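Local coordinates for protein muconate cycloisomerase (Azorhizobium caulinodans, PDB 3MY9) that belongs to the enolase superfamily, pairing an N-terminal capping domain with a TIM-barrel-like domain that binds magnesium, at residues V124-L138 against N345-L358. Numbering follows the deposited sequence.
Sequences VADLLGGRVRDRIPL and NSAGHVIVPDGPGL
Arg135-Pro137 and His349-Ile351 run antiparallel, their axes 158° apart. Ile136 and Val350 form the hydrogen-bonded pair, Val350 N reaching Ile136 O at 2.8 Å and Ile136 N returning to Val350 O. Val352 N to Asp134 O and a nearly straight Leu138 N to Gly348 O bond extend the pairing; Pro137, at a non-hydrogen-bonded position, lacks an N-H at no cost to it. Gly348, at positive phi, suits the type I' turn of Ser346-His349. At the far end of the contact, ahead of the strand in sequence, Val124 N donates to Gly357 O at 2.9 Å.

On the face shared with Ile351, exposed Arg135 reaches across to the His349 ring: its CD sits 3.7 Å from the ring centroid in a CH-pi contact, and the guanidinium and ring planes are 20° apart. The extended chain carries methylenes and guanidinium together across the imidazole. On the other, buried face, apolar, beta-branched Ile136 and Val350 pack against each other; Ile136 also touches helix 305-316. Just past the paired residues, Leu138 CD1 meets Val350 CG2 at 4.1 Å.

Beyond the strands, Arg131 NH2 forms a salt bridge with Asp354 OD1 at 3.1 Å, using that oxygen's anti lone pair but tilted from the guanidinium plane, while NH1 bonds Asp134 OD1 within it. Val352 CG1 lies over one guanidinium face, near its rim, and Arg86 of the second subunit also pairs with Asp134, tying this network to the subunit interface.

The arrangement is a beta-hairpin, 345-351, added antiparallel to the first strand of the parallel barrel sheet in an enolase-superfamily fold.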
ATOM      1  N   VAL A 124     -35.309  28.441  -4.033  1.00 48.11           N
ATOM      2  CA  VAL A 124     -34.693  27.151  -3.885  1.00 47.08           C
ATOM      3  C   VAL A 124     -33.293  27.274  -3.255  1.00 46.42           C
ATOM      4  O   VAL A 124     -32.955  26.505  -2.356  1.00 46.11           O
ATOM      5  CB  VAL A 124     -34.711  26.389  -5.226  1.00 46.80           C
ATOM      6  CG1 VAL A 124     -33.858  25.163  -5.148  1.00 44.55           C
ATOM      7  CG2 VAL A 124     -36.169  26.023  -5.571  1.00 48.52           C
ATOM      8  N   ALA A 125     -32.486  28.238  -3.693  1.00 46.01           N
ATOM      9  CA  ALA A 125     -31.202  28.513  -3.015  1.00 45.49           C
ATOM     10  C   ALA A 125     -31.378  28.675  -1.485  1.00 45.79           C
ATOM     11  O   ALA A 125     -30.612  28.121  -0.710  1.00 45.13           O
ATOM     12  CB  ALA A 125     -30.545  29.755  -3.600  1.00 45.27           C
ATOM     13  N   ASP A 126     -32.375  29.464  -1.083  1.00 46.97           N
ATOM     14  CA  ASP A 126     -32.709  29.711   0.330  1.00 47.34           C
ATOM     15  C   ASP A 126     -32.950  28.420   1.112  1.00 46.95           C
ATOM     16  O   ASP A 126     -32.579  28.328   2.267  1.00 46.56           O
ATOM     17  CB  ASP A 126     -34.003  30.541   0.458  1.00 48.64           C
ATOM     18  CG  ASP A 126     -33.907  31.925  -0.151  1.00 49.88           C
ATOM     19  OD1 ASP A 126     -32.788  32.461  -0.233  1.00 50.86           O
ATOM     20  OD2 ASP A 126     -34.979  32.494  -0.507  1.00 54.53           O
ATOM     21  N   LEU A 127     -33.632  27.472   0.475  1.00 47.03           N
ATOM     22  CA  LEU A 127     -33.947  26.168   1.035  1.00 46.93           C
ATOM     23  C   LEU A 127     -32.773  25.180   1.013  1.00 46.51           C
ATOM     24  O   LEU A 127     -32.898  24.036   1.516  1.00 46.39           O
ATOM     25  CB  LEU A 127     -35.106  25.560   0.255  1.00 47.34           C
ATOM     26  CG  LEU A 127     -36.420  26.344   0.356  1.00 49.34           C
ATOM     27  CD1 LEU A 127     -37.418  25.829  -0.666  1.00 49.01           C
ATOM     28  CD2 LEU A 127     -36.961  26.226   1.778  1.00 49.87           C
ATOM     29  N   LEU A 128     -31.664  25.596   0.399  1.00 45.41           N
ATOM     30  CA  LEU A 128     -30.470  24.774   0.267  1.00 44.33           C
ATOM     31  C   LEU A 128     -29.294  25.387   1.038  1.00 44.05           C
ATOM     32  O   LEU A 128     -28.125  25.110   0.743  1.00 42.59           O
ATOM     33  CB  LEU A 128     -30.115  24.625  -1.228  1.00 43.80           C
ATOM     34  CG  LEU A 128     -31.140  23.802  -2.023  1.00 44.28           C
ATOM     35  CD1 LEU A 128     -30.722  23.665  -3.478  1.00 40.62           C
ATOM     36  CD2 LEU A 128     -31.385  22.425  -1.387  1.00 45.33           C
ATOM     37  N   GLY A 129     -29.622  26.255   2.001  1.00 44.20           N
ATOM     38  CA  GLY A 129     -28.639  26.836   2.904  1.00 43.62           C
ATOM     39  C   GLY A 129     -28.407  28.308   2.663  1.00 43.65           C
ATOM     40  O   GLY A 129     -27.643  28.934   3.392  1.00 44.32           O
ATOM     41  N   GLY A 130     -29.051  28.845   1.630  1.00 42.89           N
ATOM     42  CA  GLY A 130     -28.930  30.236   1.269  1.00 43.49           C
ATOM     43  C   GLY A 130     -27.918  30.461   0.161  1.00 43.38           C
ATOM     44  O   GLY A 130     -26.980  29.688   0.004  1.00 40.95           O
ATOM     45  N   ARG A 131     -28.138  31.517  -0.613  1.00 44.48           N
ATOM     46  CA  ARG A 131     -27.184  31.977  -1.608  1.00 44.96           C
ATOM     47  C   ARG A 131     -25.847  32.318  -0.985  1.00 45.42           C
ATOM     48  O   ARG A 131     -25.783  32.886   0.105  1.00 45.71           O
ATOM     49  CB  ARG A 131     -27.648  33.255  -2.298  1.00 46.43           C
ATOM     50  CG  ARG A 131     -28.877  33.142  -3.176  1.00 49.11           C
ATOM     51  CD  ARG A 131     -28.996  34.391  -4.076  1.00 52.12           C
ATOM     52  NE  ARG A 131     -30.098  34.277  -5.040  1.00 53.58           N
ATOM     53  CZ  ARG A 131     -30.324  35.162  -6.012  1.00 57.15           C
ATOM     54  NH1 ARG A 131     -29.541  36.231  -6.137  1.00 57.28           N
ATOM     55  NH2 ARG A 131     -31.329  34.984  -6.866  1.00 58.38           N
ATOM     56  N   VAL A 132     -24.799  31.966  -1.728  1.00 44.96           N
ATOM     57  CA  VAL A 132     -23.453  32.363  -1.461  1.00 45.91           C
ATOM     58  C   VAL A 132     -22.896  33.170  -2.642  1.00 45.92           C
ATOM     59  O   VAL A 132     -21.844  33.785  -2.529  1.00 45.93           O
ATOM     60  CB  VAL A 132     -22.602  31.118  -1.188  1.00 44.90           C
ATOM     61  CG1 VAL A 132     -21.165  31.464  -1.269  1.00 47.97           C
ATOM     62  CG2 VAL A 132     -22.974  30.555   0.223  1.00 46.37           C
ATOM     63  N   ARG A 133     -23.632  33.185  -3.756  1.00 46.33           N
ATOM     64  CA  ARG A 133     -23.322  34.046  -4.893  1.00 46.90           C
ATOM     65  C   ARG A 133     -24.581  34.401  -5.673  1.00 47.92           C
ATOM     66  O   ARG A 133     -25.582  33.691  -5.613  1.00 46.81           O
ATOM     67  CB  ARG A 133     -22.291  33.356  -5.809  1.00 45.79           C
ATOM     68  CG  ARG A 133     -22.732  31.985  -6.312  1.00 43.87           C
ATOM     69  CD  ARG A 133     -21.690  31.390  -7.232  1.00 44.11           C
ATOM     70  NE  ARG A 133     -20.445  31.037  -6.558  1.00 42.20           N
ATOM     71  CZ  ARG A 133     -20.216  29.902  -5.902  1.00 42.02           C
ATOM     72  NH1 ARG A 133     -21.143  28.945  -5.809  1.00 41.34           N
ATOM     73  NH2 ARG A 133     -19.026  29.702  -5.357  1.00 42.52           N
ATOM     74  N   ASP A 134     -24.508  35.504  -6.415  1.00 50.18           N
ATOM     75  CA  ASP A 134     -25.642  36.039  -7.173  1.00 51.99           C
ATOM     76  C   ASP A 134     -25.538  35.906  -8.697  1.00 51.93           C
ATOM     77  O   ASP A 134     -26.526  36.135  -9.418  1.00 52.01           O
ATOM     78  CB  ASP A 134     -25.780  37.516  -6.835  1.00 54.55           C
ATOM     79  CG  ASP A 134     -25.974  37.750  -5.348  1.00 56.42           C
ATOM     80  OD1 ASP A 134     -26.859  37.105  -4.741  1.00 53.06           O
ATOM     81  OD2 ASP A 134     -25.220  38.576  -4.792  1.00 61.58           O
ATOM     82  N   ARG A 135     -24.321  35.598  -9.166  1.00 51.16           N
ATOM     83  CA  ARG A 135     -24.001  35.386 -10.569  1.00 51.00           C
ATOM     84  C   ARG A 135     -23.123  34.134 -10.661  1.00 48.99           C
ATOM     85  O   ARG A 135     -22.455  33.777  -9.688  1.00 49.31           O
ATOM     86  CB  ARG A 135     -23.195  36.578 -11.116  1.00 52.41           C
ATOM     87  CG  ARG A 135     -23.782  37.912 -10.853  1.00 55.79           C
ATOM     88  CD  ARG A 135     -22.857  39.042 -11.254  1.00 60.18           C
ATOM     89  NE  ARG A 135     -23.541  40.326 -11.210  1.00 66.16           N
ATOM     90  CZ  ARG A 135     -23.053  41.456 -11.728  1.00 70.70           C
ATOM     91  NH1 ARG A 135     -21.860  41.473 -12.328  1.00 72.18           N
ATOM     92  NH2 ARG A 135     -23.746  42.574 -11.646  1.00 70.88           N
ATOM     93  N   ILE A 136     -23.107  33.478 -11.816  1.00 47.75           N
ATOM     94  CA  ILE A 136     -22.289  32.305 -12.019  1.00 45.63           C
ATOM     95  C   ILE A 136     -21.451  32.497 -13.282  1.00 46.23           C
ATOM     96  O   ILE A 136     -22.010  32.658 -14.358  1.00 46.93           O
ATOM     97  CB  ILE A 136     -23.116  31.040 -12.212  1.00 45.33           C
ATOM     98  CG1 ILE A 136     -24.177  30.891 -11.111  1.00 44.61           C
ATOM     99  CG2 ILE A 136     -22.176  29.826 -12.226  1.00 43.10           C
ATOM    100  CD1 ILE A 136     -25.174  29.775 -11.366  1.00 43.66           C
ATOM    101  N   PRO A 137     -20.106  32.473 -13.158  1.00 44.96           N
ATOM    102  CA  PRO A 137     -19.311  32.582 -14.388  1.00 45.18           C
ATOM    103  C   PRO A 137     -19.759  31.556 -15.443  1.00 44.12           C
ATOM    104  O   PRO A 137     -20.004  30.393 -15.124  1.00 42.89           O
ATOM    105  CB  PRO A 137     -17.879  32.317 -13.917  1.00 43.64           C
ATOM    106  CG  PRO A 137     -17.898  32.619 -12.446  1.00 45.40           C
ATOM    107  CD  PRO A 137     -19.271  32.224 -11.970  1.00 43.90           C
ATOM    108  N   LEU A 138     -19.932  32.033 -16.665  1.00 44.95           N
ATOM    109  CA  LEU A 138     -20.395  31.221 -17.785  1.00 44.64           C
ATOM    110  C   LEU A 138     -19.259  31.077 -18.805  1.00 44.49           C
ATOM    111  O   LEU A 138     -18.770  32.076 -19.364  1.00 44.83           O
ATOM    112  CB  LEU A 138     -21.610  31.887 -18.433  1.00 45.99           C
ATOM    113  CG  LEU A 138     -22.173  31.193 -19.669  1.00 45.51           C
ATOM    114  CD1 LEU A 138     -22.879  29.901 -19.285  1.00 42.87           C
ATOM    115  CD2 LEU A 138     -23.109  32.121 -20.429  1.00 47.92           C
ATOM    116  N   ASN A 345     -28.163  35.871 -18.997  1.00 57.24           N
ATOM    117  CA  ASN A 345     -26.730  35.990 -18.837  1.00 55.88           C
ATOM    118  C   ASN A 345     -26.226  37.299 -19.456  1.00 57.06           C
ATOM    119  O   ASN A 345     -26.799  37.786 -20.423  1.00 58.45           O
ATOM    120  CB  ASN A 345     -26.008  34.757 -19.412  1.00 54.24           C
ATOM    121  CG  ASN A 345     -26.035  34.704 -20.921  1.00 56.92           C
ATOM    122  OD1 ASN A 345     -25.050  35.051 -21.587  1.00 58.32           O
ATOM    123  ND2 ASN A 345     -27.170  34.288 -21.477  1.00 58.82           N
ATOM    124  N   SER A 346     -25.176  37.862 -18.867  1.00 56.28           N
ATOM    125  CA  SER A 346     -24.557  39.099 -19.354  1.00 58.22           C
ATOM    126  C   SER A 346     -23.104  39.172 -18.933  1.00 57.38           C
ATOM    127  O   SER A 346     -22.749  38.742 -17.834  1.00 55.54           O
ATOM    128  CB  SER A 346     -25.274  40.326 -18.788  1.00 59.73           C
ATOM    129  OG  SER A 346     -24.837  41.509 -19.454  1.00 62.49           O
ATOM    130  N   ALA A 347     -22.273  39.730 -19.805  1.00 59.10           N
ATOM    131  CA  ALA A 347     -20.867  39.991 -19.502  1.00 59.01           C
ATOM    132  C   ALA A 347     -20.115  38.778 -18.908  1.00 56.60           C
ATOM    133  O   ALA A 347     -19.242  38.938 -18.062  1.00 57.04           O
ATOM    134  CB  ALA A 347     -20.759  41.203 -18.584  1.00 59.98           C
ATOM    135  N   GLY A 348     -20.450  37.571 -19.363  1.00 55.35           N
ATOM    136  CA  GLY A 348     -19.734  36.364 -18.947  1.00 52.68           C
ATOM    137  C   GLY A 348     -20.256  35.643 -17.732  1.00 50.80           C
ATOM    138  O   GLY A 348     -19.570  34.774 -17.192  1.00 48.70           O
ATOM    139  N   HIS A 349     -21.484  35.949 -17.320  1.00 51.43           N
ATOM    140  CA  HIS A 349     -22.062  35.302 -16.146  1.00 50.23           C
ATOM    141  C   HIS A 349     -23.559  35.147 -16.267  1.00 51.10           C
ATOM    142  O   HIS A 349     -24.224  36.005 -16.830  1.00 52.59           O
ATOM    143  CB  HIS A 349     -21.704  36.053 -14.857  1.00 50.09           C
ATOM    144  CG  HIS A 349     -22.097  37.499 -14.856  1.00 53.59           C
ATOM    145  ND1 HIS A 349     -21.188  38.519 -15.045  1.00 55.75           N
ATOM    146  CD2 HIS A 349     -23.300  38.097 -14.679  1.00 56.29           C
ATOM    147  CE1 HIS A 349     -21.815  39.682 -14.991  1.00 58.20           C
ATOM    148  NE2 HIS A 349     -23.098  39.452 -14.777  1.00 58.58           N
ATOM    149  N   VAL A 350     -24.082  34.050 -15.724  1.00 49.60           N
ATOM    150  CA  VAL A 350     -25.523  33.865 -15.601  1.00 50.73           C
ATOM    151  C   VAL A 350     -26.034  34.665 -14.395  1.00 50.91           C
ATOM    152  O   VAL A 350     -25.390  34.686 -13.351  1.00 50.24           O
ATOM    153  CB  VAL A 350     -25.873  32.360 -15.370  1.00 49.58           C
ATOM    154  CG1 VAL A 350     -27.351  32.188 -15.077  1.00 49.08           C
ATOM    155  CG2 VAL A 350     -25.474  31.533 -16.568  1.00 49.67           C
ATOM    156  N   ILE A 351     -27.185  35.313 -14.533  1.00 52.82           N
ATOM    157  CA  ILE A 351     -27.788  36.060 -13.423  1.00 52.83           C
ATOM    158  C   ILE A 351     -28.712  35.088 -12.735  1.00 51.75           C
ATOM    159  O   ILE A 351     -29.552  34.469 -13.400  1.00 50.37           O
ATOM    160  CB  ILE A 351     -28.559  37.276 -13.897  1.00 55.57           C
ATOM    161  CG1 ILE A 351     -27.724  38.073 -14.891  1.00 58.27           C
ATOM    162  CG2 ILE A 351     -28.958  38.170 -12.693  1.00 54.49           C
ATOM    163  CD1 ILE A 351     -26.462  38.592 -14.290  1.00 60.87           C
ATOM    164  N   VAL A 352     -28.505  34.879 -11.432  1.00 51.33           N
ATOM    165  CA  VAL A 352     -29.323  33.913 -10.697  1.00 51.29           C
ATOM    166  C   VAL A 352     -30.682  34.566 -10.515  1.00 54.37           C
ATOM    167  O   VAL A 352     -30.776  35.634  -9.896  1.00 55.75           O
ATOM    168  CB  VAL A 352     -28.695  33.479  -9.327  1.00 50.18           C
ATOM    169  CG1 VAL A 352     -29.618  32.516  -8.589  1.00 48.75           C
ATOM    170  CG2 VAL A 352     -27.340  32.806  -9.529  1.00 48.41           C
ATOM    171  N   PRO A 353     -31.737  33.971 -11.108  1.00 56.30           N
ATOM    172  CA  PRO A 353     -33.044  34.601 -11.082  1.00 58.99           C
ATOM    173  C   PRO A 353     -33.514  34.804  -9.658  1.00 59.00           C
ATOM    174  O   PRO A 353     -33.315  33.940  -8.811  1.00 58.12           O
ATOM    175  CB  PRO A 353     -33.947  33.565 -11.758  1.00 59.40           C
ATOM    176  CG  PRO A 353     -33.279  32.271 -11.455  1.00 57.82           C
ATOM    177  CD  PRO A 353     -31.827  32.591 -11.610  1.00 55.82           C
ATOM    178  N   ASP A 354     -34.128  35.948  -9.419  1.00 60.54           N
ATOM    179  CA  ASP A 354     -34.655  36.311  -8.124  1.00 60.97           C
ATOM    180  C   ASP A 354     -36.081  35.757  -7.999  1.00 61.11           C
ATOM    181  O   ASP A 354     -36.721  35.380  -9.007  1.00 61.52           O
ATOM    182  CB  ASP A 354     -34.659  37.854  -7.992  1.00 63.05           C
ATOM    183  CG  ASP A 354     -33.242  38.467  -8.093  1.00 64.30           C
ATOM    184  OD1 ASP A 354     -32.231  37.757  -7.834  1.00 64.16           O
ATOM    185  OD2 ASP A 354     -33.144  39.661  -8.440  1.00 67.23           O
ATOM    186  N   GLY A 355     -36.578  35.698  -6.770  1.00 60.00           N
ATOM    187  CA  GLY A 355     -37.967  35.330  -6.554  1.00 60.78           C
ATOM    188  C   GLY A 355     -38.143  33.963  -5.955  1.00 58.89           C
ATOM    189  O   GLY A 355     -37.216  33.157  -5.963  1.00 57.15           O
ATOM    190  N   PRO A 356     -39.341  33.685  -5.434  1.00 59.30           N
ATOM    191  CA  PRO A 356     -39.566  32.435  -4.709  1.00 57.83           C
ATOM    192  C   PRO A 356     -39.456  31.193  -5.579  1.00 56.84           C
ATOM    193  O   PRO A 356     -39.574  31.274  -6.805  1.00 56.50           O
ATOM    194  CB  PRO A 356     -40.997  32.580  -4.182  1.00 59.05           C
ATOM    195  CG  PRO A 356     -41.626  33.626  -5.003  1.00 62.03           C
ATOM    196  CD  PRO A 356     -40.529  34.547  -5.436  1.00 61.57           C
ATOM    197  N   GLY A 357     -39.253  30.043  -4.934  1.00 55.45           N
ATOM    198  CA  GLY A 357     -39.138  28.788  -5.647  1.00 55.03           C
ATOM    199  C   GLY A 357     -37.977  28.831  -6.615  1.00 54.52           C
ATOM    200  O   GLY A 357     -36.894  29.313  -6.271  1.00 52.63           O
ATOM    201  N   LEU A 358     -38.216  28.355  -7.838  1.00 55.65           N
ATOM    202  CA  LEU A 358     -37.186  28.372  -8.883  1.00 55.35           C
ATOM    203  C   LEU A 358     -36.938  29.794  -9.412  1.00 56.75           C
ATOM    204  O   LEU A 358     -35.872  30.072  -9.953  1.00 55.55           O
ATOM    205  CB  LEU A 358     -37.554  27.431 -10.028  1.00 55.55           C
ATOM    206  CG  LEU A 358     -37.455  25.938  -9.705  1.00 55.02           C
ATOM    207  CD1 LEU A 358     -38.251  25.102 -10.698  1.00 54.92           C
ATOM    208  CD2 LEU A 358     -35.999  25.493  -9.643  1.00 51.69           C
TER